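Local coordinates for protein AgaA (Rhizobium radiobacter, PDB 6HLX) that binds the opine agropinic acid as the periplasmic substrate-binding protein of an ABC transporter that imports it into the bacterium, at residues Thr237-Gly242 / Met450-Asn455; Ser268-Thr273 / Ala339-Ser344; Pro281-Ala286 / Lys298-Ser303. All coordinates share one frame; numbering follows the deposited sequence.

Interaction 1 (Thr237-Gly242 / Met450-Asn455); sequences TGPFMG and MWREQN. With G9Z (agropinic acid), chain E; EDO (1,2-ethanediol), chain B.
R452 leaves the backbone with CG in the crowded position between N and the carbonyl carbon (chi1 70°), then runs extended to NE, which carries its guanidinium past P239; M241, bent at both chi2 and chi3, folds its sulfur back to the same group. The P239 and R452 side chains cross at about a right angle, P239 CB standing 3.8 Å above the plane of the R452 guanidinium, over its centre. M241 SD, the Q454 amide and O of agropinic acid lie at the guanidinium edge. R452 NE and NH2 both donate to Q454 OE1, a side-on grip that limits rotation of the group. R452 NH2 also reaches O of agropinic acid at 2.7 Å, and R452 NH1 gives OXT a bond of 2.9 Å, so R452 meets the carboxylate with two nitrogens. A weak bond joins R452 NH1 to M241 SD.

This pocket arginine sits just past the end of strand 446-451, which runs antiparallel beside strand 240-245 in the mixed sheet of one lobe of a periplasmic binding protein fold. M241 N donates to M450 O, 2.9 Å and nearly along the C=O axis. Beyond the paired strands R452 N meets P239 O at 2.9 Å and 172°, although from above the carbonyl plane. On one side of the sheet W451 CZ3 touches the edge of the F240 ring, 3.8 Å from CD2. On the other, the M241 and M450 side chains lie side by side, pointing the same way, with M241 CB 3.7 Å from M450 CG, and both touch F275.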
loop_
_atom_site.group_PDB
_atom_site.type_symbol
_atom_site.label_atom_id
_atom_site.label_comp_id
_atom_site.label_asym_id
_atom_site.label_seq_id
_atom_site.Cartn_x
_atom_site.Cartn_y
_atom_site.Cartn_z
ATOM N N THR A 237 -10.705 2.258 -9.023
ATOM C CA THR A 237 -11.345 3.032 -7.937
ATOM C C THR A 237 -11.135 2.324 -6.581
ATOM O O THR A 237 -12.078 2.227 -5.772
ATOM C CB THR A 237 -12.841 3.190 -8.168
ATOM O OG1 THR A 237 -13.399 1.881 -8.299
ATOM C CG2 THR A 237 -13.163 4.067 -9.336
ATOM N N GLY A 238 -9.903 1.904 -6.325
ATOM C CA GLY A 238 -9.524 1.139 -5.137
ATOM C C GLY A 238 -9.186 1.893 -3.867
ATOM O O GLY A 238 -9.663 1.490 -2.798
ATOM N N PRO A 239 -8.345 2.949 -3.917
ATOM C CA PRO A 239 -7.937 3.595 -2.657
ATOM C C PRO A 239 -8.971 4.518 -2.058
ATOM O O PRO A 239 -9.907 4.958 -2.728
ATOM C CB PRO A 239 -6.655 4.375 -3.026
ATOM C CG PRO A 239 -6.284 3.923 -4.468
ATOM C CD PRO A 239 -7.624 3.545 -5.069
ATOM N N PHE A 240 -8.769 4.827 -0.782
ATOM C CA PHE A 240 -9.620 5.774 -0.065
ATOM C C PHE A 240 -8.731 6.907 0.493
ATOM O O PHE A 240 -7.504 6.739 0.642
ATOM C CB PHE A 240 -10.401 5.079 1.081
ATOM C CG PHE A 240 -9.566 4.148 1.939
ATOM C CD1 PHE A 240 -8.666 4.653 2.880
ATOM C CD2 PHE A 240 -9.688 2.769 1.817
ATOM C CE1 PHE A 240 -7.873 3.787 3.653
ATOM C CE2 PHE A 240 -8.910 1.905 2.609
ATOM C CZ PHE A 240 -7.999 2.419 3.513
ATOM N N MET A 241 -9.361 8.036 0.813
ATOM C CA MET A 241 -8.743 9.188 1.484
ATOM C C MET A 241 -9.355 9.279 2.870
ATOM O O MET A 241 -10.570 9.148 3.022
ATOM C CB MET A 241 -8.994 10.523 0.743
ATOM C CG MET A 241 -8.364 10.583 -0.650
ATOM S SD MET A 241 -6.581 10.361 -0.662
ATOM C CE MET A 241 -6.062 11.820 0.194
ATOM N N GLY A 242 -8.535 9.575 3.866
ATOM C CA GLY A 242 -9.022 9.703 5.239
ATOM C C GLY A 242 -7.957 10.269 6.147
ATOM O O GLY A 242 -7.092 11.024 5.690
ATOM N N MET A 450 -13.508 9.483 1.397
ATOM C CA MET A 450 -13.921 9.217 0.022
ATOM C C MET A 450 -13.152 8.085 -0.626
ATOM O O MET A 450 -12.027 7.789 -0.202
ATOM C CB MET A 450 -13.712 10.490 -0.834
ATOM C CG MET A 450 -12.255 10.926 -0.911
ATOM S SD MET A 450 -11.942 12.247 -2.074
ATOM C CE MET A 450 -12.014 11.330 -3.643
ATOM N N TRP A 451 -13.743 7.493 -1.673
ATOM C CA TRP A 451 -13.083 6.491 -2.520
ATOM C C TRP A 451 -12.543 7.338 -3.674
ATOM O O TRP A 451 -13.269 8.210 -4.201
ATOM C CB TRP A 451 -14.090 5.508 -3.129
ATOM C CG TRP A 451 -14.707 4.582 -2.140
ATOM C CD1 TRP A 451 -16.000 4.590 -1.710
ATOM C CD2 TRP A 451 -14.052 3.506 -1.446
ATOM N NE1 TRP A 451 -16.204 3.564 -0.810
ATOM C CE2 TRP A 451 -15.030 2.873 -0.644
ATOM C CE3 TRP A 451 -12.749 2.973 -1.477
ATOM C CZ2 TRP A 451 -14.733 1.777 0.172
ATOM C CZ3 TRP A 451 -12.461 1.858 -0.692
ATOM C CH2 TRP A 451 -13.446 1.280 0.127
ATOM N N ARG A 452 -11.302 7.107 -4.080
ATOM C CA ARG A 452 -10.751 7.904 -5.189
ATOM C C ARG A 452 -10.439 7.037 -6.408
ATOM O O ARG A 452 -10.233 5.825 -6.276
ATOM C CB ARG A 452 -9.473 8.657 -4.751
ATOM C CG ARG A 452 -8.271 7.740 -4.503
ATOM C CD ARG A 452 -7.020 8.514 -4.099
ATOM N NE ARG A 452 -5.801 7.814 -4.514
ATOM C CZ ARG A 452 -4.715 7.679 -3.759
ATOM N NH1 ARG A 452 -4.686 8.174 -2.525
ATOM N NH2 ARG A 452 -3.639 7.072 -4.238
ATOM N N GLU A 453 -10.304 7.674 -7.577
ATOM C CA GLU A 453 -9.828 6.966 -8.773
ATOM C C GLU A 453 -8.293 6.905 -8.682
ATOM O O GLU A 453 -7.652 7.844 -8.182
ATOM C CB GLU A 453 -10.198 7.735 -10.046
ATOM C CG GLU A 453 -11.694 7.741 -10.311
ATOM C CD GLU A 453 -12.062 8.224 -11.698
ATOM O OE1 GLU A 453 -13.276 8.325 -11.982
ATOM O OE2 GLU A 453 -11.142 8.505 -12.501
ATOM N N GLN A 454 -7.706 5.818 -9.177
ATOM C CA GLN A 454 -6.253 5.627 -9.191
ATOM C C GLN A 454 -5.961 5.150 -10.600
ATOM O O GLN A 454 -6.274 4.010 -10.955
ATOM C CB GLN A 454 -5.832 4.596 -8.132
ATOM C CG GLN A 454 -4.305 4.363 -8.094
ATOM C CD GLN A 454 -3.529 5.565 -7.578
ATOM O OE1 GLN A 454 -4.069 6.432 -6.894
ATOM N NE2 GLN A 454 -2.243 5.633 -7.885
ATOM N N ASN A 455 -5.460 6.059 -11.442
ATOM C CA ASN A 455 -5.326 5.748 -12.855
ATOM C C ASN A 455 -3.888 5.770 -13.333
ATOM O O ASN A 455 -3.058 6.516 -12.798
ATOM C CB ASN A 455 -6.140 6.784 -13.661
ATOM C CG ASN A 455 -7.609 6.827 -13.259
ATOM O OD1 ASN A 455 -8.219 5.800 -12.983
ATOM N ND2 ASN A 455 -8.200 7.996 -13.190
HETATM O OAM G9Z E . 3.051 6.264 -2.083
HETATM C CAB G9Z E . 2.171 7.135 -2.043
HETATM C CAC G9Z E . 2.333 8.411 -2.620
HETATM C CB G9Z E . 0.998 9.175 -2.361
HETATM C CA G9Z E . 0.195 8.267 -1.444
HETATM C C G9Z E . -1.126 8.057 -1.953
HETATM O O G9Z E . -1.309 7.149 -2.810
HETATM N N G9Z E . 1.025 7.022 -1.345
HETATM C CAG G9Z E . 0.577 5.756 -0.647
HETATM C CAH G9Z E . 0.777 5.882 0.864
HETATM O OAP G9Z E . -0.081 6.933 1.307
HETATM C CAI G9Z E . 0.444 4.590 1.615
HETATM O OAQ G9Z E . 0.995 3.464 0.884
HETATM C CAJ G9Z E . 1.084 4.571 3.044
HETATM O OAR G9Z E . 0.747 3.336 3.704
HETATM C CAK G9Z E . 0.759 5.775 3.960
HETATM O OAT G9Z E . 1.633 5.756 5.106
HETATM C CAL G9Z E . -0.719 5.827 4.373
HETATM O OAS G9Z E . -0.982 7.041 5.110
HETATM O OXT G9Z E . -2.044 8.819 -1.544
HETATM C C1 EDO B . -15.254 0.503 -3.358
HETATM O O1 EDO B . -14.250 0.614 -4.346
HETATM C C2 EDO B . -16.243 -0.604 -3.778
HETATM O O2 EDO B . -17.281 -0.661 -2.829
#

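Interaction 2 (Ser268-Thr273 / Ala339-Ser344); sequences SAIINT and AIAIQS
I270 carries the packed part of this contact, meeting both A341 and I342. The A341 methyl points at helix 267-274, and I270 CG1 lies 4.0 Å from A341 CB. Deeper in, the I270 chain is turned so that CG1 stands anti to the carbonyl carbon (chi1 -65°) with CD1 extended beyond it, and this tip, I270 CD1, comes 4.3 Å from I342 CG1. Both isoleucines also rest on F449 of the sheet beneath. Toward solvent the packing loosens. T273 is exposed; its OG1 is 4.0 Å from A341 CB, but the hydroxyl, in the crowded position between N and the carbonyl carbon (chi1 73°), turns back on its own helix to donate to A269 O at 2.7 Å; that oxygen also accepts from T273 N. A269 CB points toward 339-344 but stays 4.8 Å from A341 CB. The small buried area, 138 Å² in all, and an axis separation of 9.2 Å agree with a light van der Waals contact. The axes run 147° apart, closer to antiparallel than to perpendicular, as two neighbouring helices laid on one face of the mixed sheet in an α/β lobe of the periplasmic binding protein fold.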
loop_
_atom_site.group_PDB
_atom_site.type_symbol
_atom_site.label_atom_id
_atom_site.label_comp_id
_atom_site.label_asym_id
_atom_site.label_seq_id
_atom_site.Cartn_x
_atom_site.Cartn_y
_atom_site.Cartn_z
ATOM N N SER A 268 -17.826 16.416 -0.043
ATOM C CA SER A 268 -17.841 17.006 -1.386
ATOM C C SER A 268 -16.774 18.081 -1.523
ATOM O O SER A 268 -16.302 18.297 -2.624
ATOM C CB SER A 268 -19.213 17.585 -1.718
ATOM O OG SER A 268 -20.180 16.549 -1.714
ATOM N N ALA A 269 -16.391 18.766 -0.414
ATOM C CA ALA A 269 -15.336 19.790 -0.468
ATOM C C ALA A 269 -14.025 19.126 -0.867
ATOM O O ALA A 269 -13.303 19.669 -1.695
ATOM C CB ALA A 269 -15.186 20.495 0.877
ATOM N N ILE A 270 -13.746 17.921 -0.338
ATOM C CA ILE A 270 -12.524 17.195 -0.719
ATOM C C ILE A 270 -12.606 16.730 -2.184
ATOM O O ILE A 270 -11.690 16.998 -2.958
ATOM C CB ILE A 270 -12.207 16.025 0.252
ATOM C CG1 ILE A 270 -11.885 16.571 1.671
ATOM C CG2 ILE A 270 -11.032 15.178 -0.306
ATOM C CD1 ILE A 270 -11.835 15.514 2.739
ATOM N N ILE A 271 -13.703 16.049 -2.558
ATOM C CA ILE A 271 -13.893 15.525 -3.924
ATOM C C ILE A 271 -13.774 16.640 -4.973
ATOM O O ILE A 271 -13.048 16.474 -5.957
ATOM C CB ILE A 271 -15.232 14.735 -4.037
ATOM C CG1 ILE A 271 -15.203 13.471 -3.140
ATOM C CG2 ILE A 271 -15.569 14.383 -5.505
ATOM C CD1 ILE A 271 -16.574 12.862 -2.832
ATOM N N ASN A 272 -14.484 17.766 -4.760
ATOM C CA ASN A 272 -14.522 18.870 -5.720
ATOM C C ASN A 272 -13.257 19.713 -5.777
ATOM O O ASN A 272 -12.926 20.195 -6.858
ATOM C CB ASN A 272 -15.764 19.770 -5.493
ATOM C CG ASN A 272 -17.059 19.023 -5.734
ATOM O OD1 ASN A 272 -17.108 18.065 -6.511
ATOM N ND2 ASN A 272 -18.141 19.427 -5.071
ATOM N N THR A 273 -12.570 19.929 -4.640
ATOM C CA THR A 273 -11.382 20.798 -4.638
ATOM C C THR A 273 -10.054 20.053 -4.776
ATOM O O THR A 273 -9.067 20.692 -5.112
ATOM C CB THR A 273 -11.341 21.737 -3.413
ATOM O OG1 THR A 273 -11.026 20.984 -2.243
ATOM C CG2 THR A 273 -12.635 22.557 -3.220
ATOM N N ALA A 339 -5.557 18.258 2.373
ATOM C CA ALA A 339 -5.117 18.886 3.634
ATOM C C ALA A 339 -5.685 20.300 3.807
ATOM O O ALA A 339 -6.159 20.645 4.901
ATOM C CB ALA A 339 -3.594 18.902 3.726
ATOM N N ILE A 340 -5.673 21.104 2.723
ATOM C CA ILE A 340 -6.221 22.469 2.726
ATOM C C ILE A 340 -7.728 22.438 3.042
ATOM O O ILE A 340 -8.195 23.208 3.890
ATOM C CB ILE A 340 -5.913 23.198 1.391
ATOM C CG1 ILE A 340 -4.402 23.535 1.301
ATOM C CG2 ILE A 340 -6.795 24.456 1.208
ATOM C CD1 ILE A 340 -3.906 23.948 -0.117
ATOM N N ALA A 341 -8.464 21.510 2.408
ATOM C CA ALA A 341 -9.908 21.367 2.656
ATOM C C ALA A 341 -10.172 20.986 4.117
ATOM O O ALA A 341 -11.039 21.594 4.754
ATOM C CB ALA A 341 -10.504 20.330 1.714
ATOM N N ILE A 342 -9.382 20.036 4.671
ATOM C CA ILE A 342 -9.536 19.622 6.076
ATOM C C ILE A 342 -9.297 20.812 7.019
ATOM O O ILE A 342 -10.072 21.025 7.953
ATOM C CB ILE A 342 -8.644 18.387 6.401
ATOM C CG1 ILE A 342 -9.190 17.149 5.643
ATOM C CG2 ILE A 342 -8.563 18.119 7.940
ATOM C CD1 ILE A 342 -8.265 15.946 5.607
ATOM N N GLN A 343 -8.251 21.609 6.731
ATOM C CA GLN A 343 -7.897 22.787 7.517
ATOM C C GLN A 343 -9.062 23.776 7.559
ATOM O O GLN A 343 -9.405 24.253 8.638
ATOM C CB GLN A 343 -6.652 23.454 6.911
ATOM C CG GLN A 343 -6.223 24.735 7.625
ATOM C CD GLN A 343 -5.114 25.408 6.874
ATOM O OE1 GLN A 343 -5.214 25.668 5.666
ATOM N NE2 GLN A 343 -4.036 25.706 7.575
ATOM N N SER A 344 -9.660 24.091 6.394
ATOM C CA SER A 344 -10.767 25.052 6.352
ATOM C C SER A 344 -12.038 24.495 6.991
ATOM O O SER A 344 -12.725 25.226 7.706
ATOM C CB SER A 344 -11.008 25.574 4.939
ATOM O OG SER A 344 -11.189 24.509 4.028
#

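Interaction 3 (Pro281-Ala286 / Lys298-Ser303); sequences PIFGIA and KANYFS. With GOL (glycerol), chain D.
Direct backbone bonding is confined to one strong link: F302 N donates to F283 O at 2.8 Å, 171° at the hydrogen and in the carbonyl plane. Y301 N is also close to that oxygen, but its angle is too poor for a bond.

Mediated polar links come next. A water accepts from F283 N and donates to A299 O at 2.6 Å, so both backbone polar groups of F283 are tied to 298-303, one directly and one through solvent. A glycerol, probably from the crystallisation liquor, spans the other end: I285 N donates to its O3, which donates to K298 O at 2.9 Å. G284, with no side chain, lets O3 come within 3.3 Å of its CA. The two segments belong to the long irregular connection between strand 280-281 and helix 306-315, so the contact folds this connection back on itself beside strand 446-451, which I282 and A286 touch, and helices 255-264, 267-274 and 426-443.

Side-chain packing centres on F283. The backbone sets F283 CB 3.2 Å from A299 O, while chi1 (-68°), CG anti to the carbonyl carbon, sends the ring past F302 O, 3.5 Å from F283 CD1. N300 OD1 approaches F283 CD2 at 3.7 Å, amide and ring planes 30° apart. Within 298-303 Y301 CD1 stands 3.5 Å above the centre of the F302 ring, which also meets Y263 edge-to-face.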
loop_
_atom_site.group_PDB
_atom_site.type_symbol
_atom_site.label_atom_id
_atom_site.label_comp_id
_atom_site.label_asym_id
_atom_site.label_seq_id
_atom_site.Cartn_x
_atom_site.Cartn_y
_atom_site.Cartn_z
ATOM N N PRO A 281 -18.240 9.786 -1.791
ATOM C CA PRO A 281 -18.090 9.954 -0.337
ATOM C C PRO A 281 -18.211 8.653 0.457
ATOM O O PRO A 281 -18.949 7.751 0.062
ATOM C CB PRO A 281 -19.245 10.906 0.028
ATOM C CG PRO A 281 -20.286 10.666 -1.055
ATOM C CD PRO A 281 -19.456 10.465 -2.297
ATOM N N ILE A 282 -17.503 8.583 1.596
ATOM C CA ILE A 282 -17.570 7.473 2.546
ATOM C C ILE A 282 -18.105 8.051 3.846
ATOM O O ILE A 282 -17.553 9.024 4.348
ATOM C CB ILE A 282 -16.205 6.790 2.773
ATOM C CG1 ILE A 282 -15.697 6.113 1.474
ATOM C CG2 ILE A 282 -16.299 5.769 3.914
ATOM C CD1 ILE A 282 -14.217 5.745 1.529
ATOM N N PHE A 283 -19.160 7.441 4.388
ATOM C CA PHE A 283 -19.760 7.895 5.652
ATOM C C PHE A 283 -19.668 6.843 6.765
ATOM O O PHE A 283 -20.385 6.919 7.754
ATOM C CB PHE A 283 -21.224 8.340 5.440
ATOM C CG PHE A 283 -21.351 9.587 4.606
ATOM C CD1 PHE A 283 -21.166 10.846 5.174
ATOM C CD2 PHE A 283 -21.690 9.510 3.262
ATOM C CE1 PHE A 283 -21.299 12.007 4.403
ATOM C CE2 PHE A 283 -21.825 10.675 2.493
ATOM C CZ PHE A 283 -21.611 11.910 3.065
ATOM N N GLY A 284 -18.794 5.867 6.592
ATOM C CA GLY A 284 -18.570 4.827 7.592
ATOM C C GLY A 284 -17.148 4.313 7.466
ATOM O O GLY A 284 -16.211 5.095 7.271
ATOM N N ILE A 285 -16.978 2.988 7.573
ATOM C CA ILE A 285 -15.666 2.358 7.412
ATOM C C ILE A 285 -15.480 2.095 5.917
ATOM O O ILE A 285 -16.435 1.739 5.216
ATOM C CB ILE A 285 -15.534 1.044 8.248
ATOM C CG1 ILE A 285 -15.983 1.229 9.732
ATOM C CG2 ILE A 285 -14.095 0.491 8.179
ATOM C CD1 ILE A 285 -15.175 2.292 10.546
ATOM N N ALA A 286 -14.268 2.303 5.417
ATOM C CA ALA A 286 -13.991 2.093 3.994
ATOM C C ALA A 286 -13.814 0.607 3.640
ATOM O O ALA A 286 -12.707 0.165 3.320
ATOM C CB ALA A 286 -12.786 2.903 3.542
ATOM N N LYS A 298 -25.077 0.252 7.469
ATOM C CA LYS A 298 -24.088 0.991 8.271
ATOM C C LYS A 298 -23.260 1.996 7.445
ATOM O O LYS A 298 -22.302 2.590 7.964
ATOM C CB LYS A 298 -23.133 0.011 8.985
ATOM C CG LYS A 298 -23.816 -1.011 9.889
ATOM C CD LYS A 298 -22.785 -2.000 10.425
ATOM C CE LYS A 298 -23.393 -3.301 10.907
ATOM N NZ LYS A 298 -22.351 -4.167 11.525
ATOM N N ALA A 299 -23.591 2.153 6.156
ATOM C CA ALA A 299 -22.829 3.002 5.232
ATOM C C ALA A 299 -23.026 4.503 5.478
ATOM O O ALA A 299 -22.271 5.316 4.925
ATOM C CB ALA A 299 -23.167 2.639 3.782
ATOM N N ASN A 300 -24.014 4.869 6.316
ATOM C CA ASN A 300 -24.312 6.260 6.612
ATOM C C ASN A 300 -24.285 6.534 8.104
ATOM O O ASN A 300 -25.091 7.319 8.618
ATOM C CB ASN A 300 -25.614 6.688 5.942
ATOM C CG ASN A 300 -25.431 6.821 4.456
ATOM O OD1 ASN A 300 -24.882 7.810 3.960
ATOM N ND2 ASN A 300 -25.853 5.810 3.722
ATOM N N TYR A 301 -23.296 5.923 8.797
ATOM C CA TYR A 301 -23.124 6.141 10.234
ATOM C C TYR A 301 -22.882 7.622 10.486
ATOM O O TYR A 301 -23.527 8.219 11.366
ATOM C CB TYR A 301 -21.964 5.287 10.764
ATOM C CG TYR A 301 -21.739 5.434 12.249
ATOM C CD1 TYR A 301 -20.876 6.403 12.751
ATOM C CD2 TYR A 301 -22.364 4.580 13.158
ATOM C CE1 TYR A 301 -20.655 6.535 14.121
ATOM C CE2 TYR A 301 -22.120 4.676 14.525
ATOM C CZ TYR A 301 -21.273 5.663 15.003
ATOM O OH TYR A 301 -21.041 5.774 16.350
ATOM N N PHE A 302 -21.975 8.227 9.690
ATOM C CA PHE A 302 -21.706 9.656 9.802
ATOM C C PHE A 302 -22.515 10.405 8.749
ATOM O O PHE A 302 -23.090 9.798 7.844
ATOM C CB PHE A 302 -20.196 9.944 9.616
ATOM C CG PHE A 302 -19.324 9.361 10.697
ATOM C CD1 PHE A 302 -19.343 9.888 11.988
ATOM C CD2 PHE A 302 -18.484 8.284 10.430
ATOM C CE1 PHE A 302 -18.564 9.325 13.002
ATOM C CE2 PHE A 302 -17.688 7.737 11.436
ATOM C CZ PHE A 302 -17.743 8.253 12.719
ATOM N N SER A 303 -22.552 11.729 8.884
ATOM C CA SER A 303 -23.150 12.661 7.945
ATOM C C SER A 303 -22.394 13.955 8.130
ATOM O O SER A 303 -21.594 14.052 9.064
ATOM C CB SER A 303 -24.633 12.857 8.250
ATOM O OG SER A 303 -24.817 13.349 9.566
HETATM C C1 GOL D . -19.076 -0.862 5.706
HETATM O O1 GOL D . -19.767 -1.036 4.471
HETATM C C2 GOL D . -20.035 -0.507 6.818
HETATM O O2 GOL D . -21.132 0.259 6.292
HETATM C C3 GOL D . -19.335 0.256 7.921
HETATM O O3 GOL D . -19.550 1.650 7.841
HETATM O O HOH W 1 -20.177 5.077 3.335
#

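Overall arrangement
From the N terminus the chain first reaches 237-242, which opens the longest loop; interaction 1 closes it 208 residues later at 450-455. Inside it, helix 267-274 begins the loop that interaction 2 closes on helix 333-347, and inside that again interaction 3 joins 281-286 to 298-303. The three contacts are thus nested, without crossing. M450 SD packs on I270 CG2 at 3.5 Å, bringing the sheet of interaction 1 against the helices of interaction 2. From 281-286, I282 CG1 meets W451 NE1, also at 3.5 Å, and I271 CD1 touches P281 N. Strands next to the ligand pocket, helices 267-274 and 333-347 and the irregular connection therefore form one packed unit.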